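Side-chain contacts in ribokinase (Cryptococcus neoformans var. grubii serotype A, PDB 6CW5), which probably catalyses the ATP- and magnesium-dependent phosphorylation of D-ribose at O-5, giving D-ribose 5-phosphate: residues E81-S85 with A86-T90; Y125-S128 with P129-T133; G70-D74 with D75-V79. All coordinates share one frame; numbering follows the deposited sequence.

Contact 1 (E81-S85 with A86-T90)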
ATOM      1  N   GLU A  81      12.038 -21.898  -7.767  1.00 28.71           N
ATOM      2  CA  GLU A  81      12.348 -22.869  -8.817  1.00 31.68           C
ATOM      3  C   GLU A  81      11.228 -23.891  -8.992  1.00 34.55           C
ATOM      4  O   GLU A  81      10.985 -24.351 -10.113  1.00 40.15           O
ATOM      5  CB  GLU A  81      13.670 -23.560  -8.497  1.00 34.53           C
ATOM      6  CG  GLU A  81      14.798 -22.569  -8.394  1.00 39.05           C
ATOM      7  CD  GLU A  81      16.118 -23.215  -8.083  1.00 49.35           C
ATOM      8  OE1 GLU A  81      16.129 -24.251  -7.385  1.00 57.04           O
ATOM      9  OE2 GLU A  81      17.145 -22.683  -8.553  1.00 47.69           O
ATOM     10  N   MET A  82      10.554 -24.272  -7.901  1.00 37.23           N
ATOM     11  CA  MET A  82       9.384 -25.143  -8.014  1.00 31.59           C
ATOM     12  C   MET A  82       8.275 -24.456  -8.790  1.00 32.45           C
ATOM     13  O   MET A  82       7.639 -25.059  -9.664  1.00 33.79           O
ATOM     14  CB  MET A  82       8.861 -25.529  -6.627  1.00 36.64           C
ATOM     15  CG  MET A  82       9.691 -26.508  -5.843  1.00 52.52           C
ATOM     16  SD  MET A  82       8.847 -26.921  -4.291  1.00 58.81           S
ATOM     17  CE  MET A  82       7.293 -27.568  -4.911  1.00 49.07           C
ATOM     18  N   LEU A  83       8.003 -23.197  -8.451  1.00 28.22           N
ATOM     19  CA  LEU A  83       6.986 -22.439  -9.173  1.00 29.94           C
ATOM     20  C   LEU A  83       7.312 -22.387 -10.658  1.00 29.69           C
ATOM     21  O   LEU A  83       6.455 -22.650 -11.510  1.00 32.69           O
ATOM     22  CB  LEU A  83       6.892 -21.029  -8.590  1.00 28.31           C
ATOM     23  CG  LEU A  83       6.237 -20.905  -7.221  1.00 30.99           C
ATOM     24  CD1 LEU A  83       6.644 -19.571  -6.574  1.00 29.97           C
ATOM     25  CD2 LEU A  83       4.703 -21.024  -7.359  1.00 27.65           C
ATOM     26  N   GLU A  84       8.565 -22.080 -10.990  1.00 36.59           N
ATOM     27  CA  GLU A  84       8.950 -22.017 -12.394  1.00 37.38           C
ATOM     28  C   GLU A  84       8.791 -23.370 -13.077  1.00 43.49           C
ATOM     29  O   GLU A  84       8.371 -23.437 -14.241  1.00 41.39           O
ATOM     30  CB  GLU A  84      10.389 -21.506 -12.519  1.00 36.76           C
ATOM     31  CG  GLU A  84      10.505 -20.051 -12.076  1.00 35.71           C
ATOM     32  CD  GLU A  84      11.922 -19.611 -11.750  1.00 44.81           C
ATOM     33  OE1 GLU A  84      12.806 -20.481 -11.635  1.00 43.27           O
ATOM     34  OE2 GLU A  84      12.146 -18.387 -11.608  1.00 45.45           O
ATOM     35  N   SER A  85       9.118 -24.464 -12.381  1.00 37.03           N
ATOM     36  CA  SER A  85       8.993 -25.755 -13.049  1.00 43.73           C
ATOM     37  C   SER A  85       7.535 -26.107 -13.304  1.00 39.43           C
ATOM     38  O   SER A  85       7.249 -26.916 -14.187  1.00 39.99           O
ATOM     39  CB  SER A  85       9.681 -26.864 -12.247  1.00 51.27           C
ATOM     40  OG  SER A  85       8.914 -27.206 -11.106  1.00 62.60           O
ATOM     41  N   ALA A  86       6.606 -25.510 -12.571  1.00 38.39           N
ATOM     42  CA  ALA A  86       5.189 -25.738 -12.831  1.00 45.71           C
ATOM     43  C   ALA A  86       4.604 -24.806 -13.888  1.00 47.11           C
ATOM     44  O   ALA A  86       3.444 -24.978 -14.262  1.00 49.08           O
ATOM     45  CB  ALA A  86       4.387 -25.596 -11.539  1.00 47.45           C
ATOM     46  N   GLY A  87       5.369 -23.839 -14.387  1.00 44.45           N
ATOM     47  CA  GLY A  87       4.876 -22.916 -15.387  1.00 41.64           C
ATOM     48  C   GLY A  87       4.455 -21.561 -14.856  1.00 38.82           C
ATOM     49  O   GLY A  87       3.990 -20.728 -15.645  1.00 39.06           O
ATOM     50  N   VAL A  88       4.607 -21.316 -13.556  1.00 31.37           N
ATOM     51  CA  VAL A  88       4.261 -20.023 -12.965  1.00 28.53           C
ATOM     52  C   VAL A  88       5.324 -18.999 -13.342  1.00 30.69           C
ATOM     53  O   VAL A  88       6.523 -19.229 -13.138  1.00 34.74           O
ATOM     54  CB  VAL A  88       4.134 -20.141 -11.443  1.00 26.32           C
ATOM     55  CG1 VAL A  88       3.829 -18.790 -10.808  1.00 25.33           C
ATOM     56  CG2 VAL A  88       3.071 -21.176 -11.088  1.00 29.24           C
ATOM     57  N   GLY A  89       4.893 -17.864 -13.883  1.00 28.84           N
ATOM     58  CA  GLY A  89       5.843 -16.815 -14.212  1.00 36.39           C
ATOM     59  C   GLY A  89       6.341 -16.126 -12.956  1.00 32.91           C
ATOM     60  O   GLY A  89       5.576 -15.843 -12.035  1.00 28.26           O
ATOM     61  N   THR A  90       7.655 -15.865 -12.912  1.00 31.44           N
ATOM     62  CA  THR A  90       8.266 -15.338 -11.695  1.00 28.16           C
ATOM     63  C   THR A  90       9.118 -14.091 -11.929  1.00 30.28           C
ATOM     64  O   THR A  90       9.933 -13.749 -11.061  1.00 28.18           O
ATOM     65  CB  THR A  90       9.139 -16.405 -11.025  1.00 29.79           C
ATOM     66  OG1 THR A  90      10.169 -16.793 -11.943  1.00 31.53           O
ATOM     67  CG2 THR A  90       8.302 -17.627 -10.642  1.00 31.62           C
TER

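Contact 2 (Y125-S128 with P129-T133)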
ATOM      1  N   TYR A 125       8.014  -7.034   2.143  1.00 18.74           N
ATOM      2  CA  TYR A 125       8.970  -6.159   1.471  1.00 17.14           C
ATOM      3  C   TYR A 125       8.323  -5.454   0.293  1.00 19.96           C
ATOM      4  O   TYR A 125       7.600  -6.064  -0.495  1.00 19.12           O
ATOM      5  CB  TYR A 125      10.132  -6.979   0.965  1.00 20.25           C
ATOM      6  CG  TYR A 125      11.075  -6.249   0.022  1.00 20.89           C
ATOM      7  CD1 TYR A 125      12.106  -5.440   0.522  1.00 25.73           C
ATOM      8  CD2 TYR A 125      10.972  -6.406  -1.357  1.00 20.67           C
ATOM      9  CE1 TYR A 125      13.009  -4.805  -0.340  1.00 28.82           C
ATOM     10  CE2 TYR A 125      11.897  -5.771  -2.227  1.00 25.43           C
ATOM     11  CZ  TYR A 125      12.883  -4.968  -1.711  1.00 26.89           C
ATOM     12  OH  TYR A 125      13.784  -4.335  -2.569  1.00 30.29           O
ATOM     13  N   LEU A 126       8.597  -4.163   0.179  1.00 21.82           N
ATOM     14  CA  LEU A 126       8.215  -3.394  -0.981  1.00 22.88           C
ATOM     15  C   LEU A 126       9.470  -2.688  -1.471  1.00 19.59           C
ATOM     16  O   LEU A 126      10.169  -2.026  -0.679  1.00 18.87           O
ATOM     17  CB  LEU A 126       7.118  -2.379  -0.634  1.00 22.50           C
ATOM     18  CG  LEU A 126       5.786  -3.041  -0.306  1.00 26.07           C
ATOM     19  CD1 LEU A 126       4.782  -1.986   0.134  1.00 29.48           C
ATOM     20  CD2 LEU A 126       5.289  -3.775  -1.514  1.00 24.13           C
ATOM     21  N   PRO A 127       9.804  -2.800  -2.748  1.00 21.02           N
ATOM     22  CA  PRO A 127      11.039  -2.180  -3.235  1.00 20.63           C
ATOM     23  C   PRO A 127      10.903  -0.677  -3.368  1.00 21.55           C
ATOM     24  O   PRO A 127       9.831  -0.154  -3.684  1.00 23.17           O
ATOM     25  CB  PRO A 127      11.239  -2.824  -4.616  1.00 23.88           C
ATOM     26  CG  PRO A 127       9.837  -3.155  -5.066  1.00 21.72           C
ATOM     27  CD  PRO A 127       9.139  -3.615  -3.782  1.00 22.43           C
ATOM     28  N   SER A 128      12.042   0.027  -3.127  1.00 20.10           N
ATOM     29  CA  SER A 128      12.129   1.462  -3.352  1.00 20.73           C
ATOM     30  C   SER A 128      12.987   1.744  -4.584  1.00 20.17           C
ATOM     31  O   SER A 128      13.989   1.061  -4.794  1.00 25.75           O
ATOM     32  CB  SER A 128      12.745   2.151  -2.121  1.00 22.52           C
ATOM     33  OG  SER A 128      13.040   3.518  -2.395  1.00 26.12           O
ATOM     34  N   PRO A 129      12.615   2.714  -5.439  1.00 21.82           N
ATOM     35  CA  PRO A 129      11.330   3.439  -5.403  1.00 20.02           C
ATOM     36  C   PRO A 129      10.215   2.537  -5.814  1.00 21.39           C
ATOM     37  O   PRO A 129      10.479   1.457  -6.344  1.00 22.73           O
ATOM     38  CB  PRO A 129      11.526   4.541  -6.435  1.00 25.79           C
ATOM     39  CG  PRO A 129      12.401   3.898  -7.426  1.00 27.26           C
ATOM     40  CD  PRO A 129      13.400   3.091  -6.618  1.00 27.41           C
ATOM     41  N   THR A 130       8.982   2.939  -5.530  1.00 21.14           N
ATOM     42  CA  THR A 130       7.848   2.128  -5.918  1.00 17.79           C
ATOM     43  C   THR A 130       7.741   2.164  -7.433  1.00 20.56           C
ATOM     44  O   THR A 130       7.605   3.249  -8.008  1.00 20.43           O
ATOM     45  CB  THR A 130       6.568   2.663  -5.298  1.00 20.58           C
ATOM     46  OG1 THR A 130       6.709   2.657  -3.875  1.00 20.02           O
ATOM     47  CG2 THR A 130       5.384   1.751  -5.686  1.00 20.06           C
ATOM     48  N   PRO A 131       7.817   1.039  -8.118  1.00 21.92           N
ATOM     49  CA  PRO A 131       7.805   1.082  -9.580  1.00 21.58           C
ATOM     50  C   PRO A 131       6.376   1.092 -10.117  1.00 18.73           C
ATOM     51  O   PRO A 131       5.409   0.831  -9.397  1.00 20.48           O
ATOM     52  CB  PRO A 131       8.525  -0.211  -9.968  1.00 29.64           C
ATOM     53  CG  PRO A 131       8.148  -1.175  -8.880  1.00 24.21           C
ATOM     54  CD  PRO A 131       7.997  -0.333  -7.594  1.00 23.54           C
ATOM     55  N   THR A 132       6.283   1.441 -11.402  1.00 23.68           N
ATOM     56  CA  THR A 132       5.044   1.223 -12.136  1.00 24.37           C
ATOM     57  C   THR A 132       4.745  -0.266 -12.126  1.00 29.34           C
ATOM     58  O   THR A 132       5.611  -1.082 -12.468  1.00 32.94           O
ATOM     59  CB  THR A 132       5.187   1.691 -13.583  1.00 21.77           C
ATOM     60  OG1 THR A 132       5.584   3.069 -13.642  1.00 21.87           O
ATOM     61  CG2 THR A 132       3.890   1.473 -14.399  1.00 25.24           C
ATOM     62  N   THR A 133       3.517  -0.616 -11.794  1.00 25.77           N
ATOM     63  CA  THR A 133       3.012  -1.964 -12.046  1.00 34.66           C
ATOM     64  C   THR A 133       1.829  -1.859 -13.002  1.00 32.44           C
ATOM     65  O   THR A 133       0.859  -1.143 -12.737  1.00 33.37           O
ATOM     66  CB  THR A 133       2.637  -2.678 -10.744  1.00 34.99           C
ATOM     67  OG1 THR A 133       3.799  -2.773  -9.897  1.00 38.23           O
ATOM     68  CG2 THR A 133       2.124  -4.097 -11.038  1.00 37.17           C
TER

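Contact 3 (G70-D74 with D75-V79)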
ATOM      1  N   GLY A  70       5.608 -10.782  -5.919  1.00 19.40           N
ATOM      2  CA  GLY A  70       5.834 -10.821  -4.481  1.00 21.04           C
ATOM      3  C   GLY A  70       7.324 -10.868  -4.208  1.00 20.41           C
ATOM      4  O   GLY A  70       8.108 -10.400  -5.034  1.00 19.63           O
ATOM      5  N   ALA A  71       7.736 -11.429  -3.074  1.00 19.34           N
ATOM      6  CA  ALA A  71       9.157 -11.404  -2.758  1.00 16.25           C
ATOM      7  C   ALA A  71       9.521 -12.582  -1.865  1.00 21.54           C
ATOM      8  O   ALA A  71       8.728 -13.017  -1.024  1.00 20.74           O
ATOM      9  CB  ALA A  71       9.549 -10.099  -2.066  1.00 18.58           C
ATOM     10  N   ILE A  72      10.753 -13.054  -2.026  1.00 22.81           N
ATOM     11  CA  ILE A  72      11.329 -14.089  -1.171  1.00 22.37           C
ATOM     12  C   ILE A  72      12.708 -13.623  -0.728  1.00 24.72           C
ATOM     13  O   ILE A  72      13.259 -12.647  -1.244  1.00 24.36           O
ATOM     14  CB  ILE A  72      11.445 -15.455  -1.881  1.00 19.68           C
ATOM     15  CG1 ILE A  72      12.300 -15.308  -3.152  1.00 26.91           C
ATOM     16  CG2 ILE A  72      10.039 -15.998  -2.192  1.00 19.27           C
ATOM     17  CD1 ILE A  72      12.745 -16.656  -3.749  1.00 27.09           C
ATOM     18  N   GLY A  73      13.286 -14.369   0.221  1.00 23.55           N
ATOM     19  CA  GLY A  73      14.700 -14.227   0.488  1.00 23.72           C
ATOM     20  C   GLY A  73      15.515 -15.256  -0.276  1.00 27.78           C
ATOM     21  O   GLY A  73      14.958 -16.138  -0.925  1.00 25.83           O
ATOM     22  N   ASP A  74      16.846 -15.121  -0.175  1.00 27.18           N
ATOM     23  CA  ASP A  74      17.755 -16.109  -0.757  1.00 35.29           C
ATOM     24  C   ASP A  74      17.343 -17.530  -0.399  1.00 37.44           C
ATOM     25  O   ASP A  74      17.478 -18.450  -1.214  1.00 33.30           O
ATOM     26  CB  ASP A  74      19.185 -15.869  -0.266  1.00 44.68           C
ATOM     27  CG  ASP A  74      19.947 -14.875  -1.109  1.00 56.64           C
ATOM     28  OD1 ASP A  74      19.348 -14.267  -2.016  1.00 58.32           O
ATOM     29  OD2 ASP A  74      21.164 -14.711  -0.864  1.00 64.21           O
ATOM     30  N   ASP A  75      16.859 -17.732   0.833  1.00 32.24           N
ATOM     31  CA  ASP A  75      16.574 -19.074   1.319  1.00 35.03           C
ATOM     32  C   ASP A  75      15.332 -19.680   0.686  1.00 30.57           C
ATOM     33  O   ASP A  75      15.061 -20.866   0.905  1.00 32.42           O
ATOM     34  CB  ASP A  75      16.441 -19.069   2.846  1.00 33.36           C
ATOM     35  CG  ASP A  75      15.310 -18.182   3.363  1.00 31.45           C
ATOM     36  OD1 ASP A  75      14.692 -17.386   2.606  1.00 29.89           O
ATOM     37  OD2 ASP A  75      15.028 -18.301   4.577  1.00 31.73           O
ATOM     38  N   GLY A  76      14.589 -18.909  -0.104  1.00 27.32           N
ATOM     39  CA  GLY A  76      13.395 -19.397  -0.755  1.00 27.95           C
ATOM     40  C   GLY A  76      13.555 -19.659  -2.228  1.00 28.16           C
ATOM     41  O   GLY A  76      12.550 -19.967  -2.897  1.00 31.09           O
ATOM     42  N   ILE A  77      14.760 -19.565  -2.776  1.00 26.83           N
ATOM     43  CA  ILE A  77      14.930 -19.746  -4.214  1.00 29.19           C
ATOM     44  C   ILE A  77      14.424 -21.115  -4.658  1.00 27.05           C
ATOM     45  O   ILE A  77      13.863 -21.247  -5.752  1.00 35.09           O
ATOM     46  CB  ILE A  77      16.404 -19.505  -4.596  1.00 31.65           C
ATOM     47  CG1 ILE A  77      16.708 -18.006  -4.521  1.00 32.52           C
ATOM     48  CG2 ILE A  77      16.715 -20.046  -5.984  1.00 38.32           C
ATOM     49  CD1 ILE A  77      18.213 -17.694  -4.442  1.00 35.79           C
ATOM     50  N   TRP A  78      14.540 -22.136  -3.800  1.00 31.22           N
ATOM     51  CA  TRP A  78      14.039 -23.459  -4.171  1.00 32.69           C
ATOM     52  C   TRP A  78      12.524 -23.458  -4.373  1.00 33.14           C
ATOM     53  O   TRP A  78      12.005 -24.249  -5.170  1.00 34.61           O
ATOM     54  CB  TRP A  78      14.463 -24.498  -3.120  1.00 35.66           C
ATOM     55  CG  TRP A  78      13.858 -24.276  -1.747  1.00 37.21           C
ATOM     56  CD1 TRP A  78      14.344 -23.479  -0.760  1.00 39.85           C
ATOM     57  CD2 TRP A  78      12.660 -24.872  -1.230  1.00 35.98           C
ATOM     58  NE1 TRP A  78      13.524 -23.539   0.345  1.00 34.13           N
ATOM     59  CE2 TRP A  78      12.487 -24.392   0.081  1.00 37.09           C
ATOM     60  CE3 TRP A  78      11.726 -25.775  -1.743  1.00 38.45           C
ATOM     61  CZ2 TRP A  78      11.408 -24.779   0.887  1.00 35.71           C
ATOM     62  CZ3 TRP A  78      10.661 -26.164  -0.935  1.00 34.70           C
ATOM     63  CH2 TRP A  78      10.519 -25.669   0.360  1.00 31.82           C
ATOM     64  N   VAL A  79      11.803 -22.568  -3.691  1.00 28.69           N
ATOM     65  CA  VAL A  79      10.368 -22.425  -3.943  1.00 26.25           C
ATOM     66  C   VAL A  79      10.134 -21.707  -5.266  1.00 29.44           C
ATOM     67  O   VAL A  79       9.251 -22.084  -6.045  1.00 28.19           O
ATOM     68  CB  VAL A  79       9.687 -21.682  -2.784  1.00 27.27           C
ATOM     69  CG1 VAL A  79       8.163 -21.600  -3.012  1.00 26.23           C
ATOM     70  CG2 VAL A  79      10.021 -22.356  -1.437  1.00 27.27           C
TER

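Contact 1 (E81-S85 with A86-T90)
Leu83 and Val88 meet obliquely, CB to CB at 4.1 Å, across a Schellman motif that ends helix 77-85. The two branched side chains flank the turn and face a common apolar layer, with Leu68 of strand 66-73 touching both. Gly87 takes a positive phi of 100°, which suits glycine, and this bend sends Val88 back over the last helical turn. Val88 N then bonds to Leu83 O at 3.1 Å, while Gly87 N bonds to Glu84 O. Small Ala86 fits the bend and lies against Phe57 of helix 51-61.

On the other flank Glu84 and Thr90 cross at about a right angle. Extended beyond CG, the Glu84 chain brings OE2 within 2.6 Å of Thr90 OG1, which donates to the carboxylate's anti lone pair. Thr90 holds OG1 between its backbone N and carbonyl carbon (chi1 60°), a setting that also lays CG2 on Glu84 CG at 3.6 Å. The same OE2 forms a salt bridge with Lys80, so its charge is probably well compensated. At the helix end Met82 O accepts twice from one face of its carbonyl plane, from Ala86 N and, at 2.9 Å, from Ser85 OG.

Contact 2 (Y125-S128 with P129-T133)
Pro127 meets both the Tyr125 ring and Pro131. Its N lies 3.6 Å above one face of the tyrosine ring, offset toward the rim, and its CG approaches Pro131 CD at 4.2 Å. Tyr125 CG stands anti to the backbone N (chi1 169°), which carries the ring to where the chain can pass over it; Val96 of strand 93-96 also touches this side chain.

The flat peptide between Ser128 and Pro129 is cis, bringing their CA atoms to 3.0 Å. With the backbone angles of Ser128 and Pro129 it makes residues 127-130 a type VIb turn, which needs no closing hydrogen bond: Pro127 O and Thr130 N stay 3.7 Å apart. Proline suits the third position because it tolerates the cis bond, and the reversal lets the rings of Pro127 and Pro131 come together. Ser128 OG, anti to its own N, lies beside Pro129 and reaches 3.5 Å from its CA.

The turn stands at the surface of the subunit and meets its partner in the homodimer. Thr130 OG1 is hydrogen-bonded to Tyr124 OH and Leu149 N of the second subunit, and Thr132 OG1 bonds to Thr177 OG1 of that same neighbouring chain.

Contact 3 (G70-D74 with D75-V79)
Ile72 sets its CD1 against the backbone of Gly76, 3.4 Å from Gly76 O, and comes within 4.3 Å of Ile77 CG1. The Ile72 branch gets there by an uncommon route: CG1 sits between the backbone N and the carbonyl carbon (chi1 58°), and the chain then runs extended to its tip. Glycine at position 76 suits the place, since it has no side chain to stand between the isoleucine and the main chain.

Ile77 makes the complementary approach. Its CG1 lies beside the backbone N (chi1 -73°), so that both CG1 and CD1 come to rest on Asp74 O, each at 3.4 Å. Ile95 of the neighbouring strand covers Ile72 and Ile77 together.

These residues form the first link of a beta-alpha-beta unit, in which strand 66-73 passes through a short 3-10 turn into helix 77-85 and then to strand 93-96. Gly76 is the N-cap of the helix. Gly76 N closes the turn on Gly73 O at 2.9 Å, with the donor well above the carbonyl plane, and Ile77 N adds a weak bond to Asp74 O.

Asp75 folds its carboxylate back over the turn, with CG between N and the carbonyl carbon, so that OD1 lies 3.7 Å from Gly73 C. That oxygen is hydrogen-bonded to Thr101 OG1, which also bonds Gly73 N, so one hydroxyl holds the start of the turn and the carboxylate folded back over it. Asp75 also lies near Ile23, a predicted substrate-binding residue. Further on, Val79 CG2 stands 3.4 Å over the centre of one face of the Trp78 ring, and both residues reach Ala48 of strand 43-49.

Contacts 3 and 1 cover the two ends of helix 77-85, its entry from strand 66-73 and its exit toward strand 93-96; their centres are 12 Å apart. Both are partly buried and pair apolar branches with backbone hydrogen bonds, yet the start uses a 3-10 turn and a glycine N-cap, whereas the finish uses a glycine of positive phi. Each has a carboxylate bonded to a threonine, within the contact in contact 1 but to Thr101 outside it in contact 3. Contact 2 is a surface contact of prolines without internal hydrogen bonds, Thr130 and Thr132 bonding instead to the second subunit. It still touches contact 3, through Tyr125 CD2 and Ala71 CB at 4.0 Å, but stays clear of contact 1.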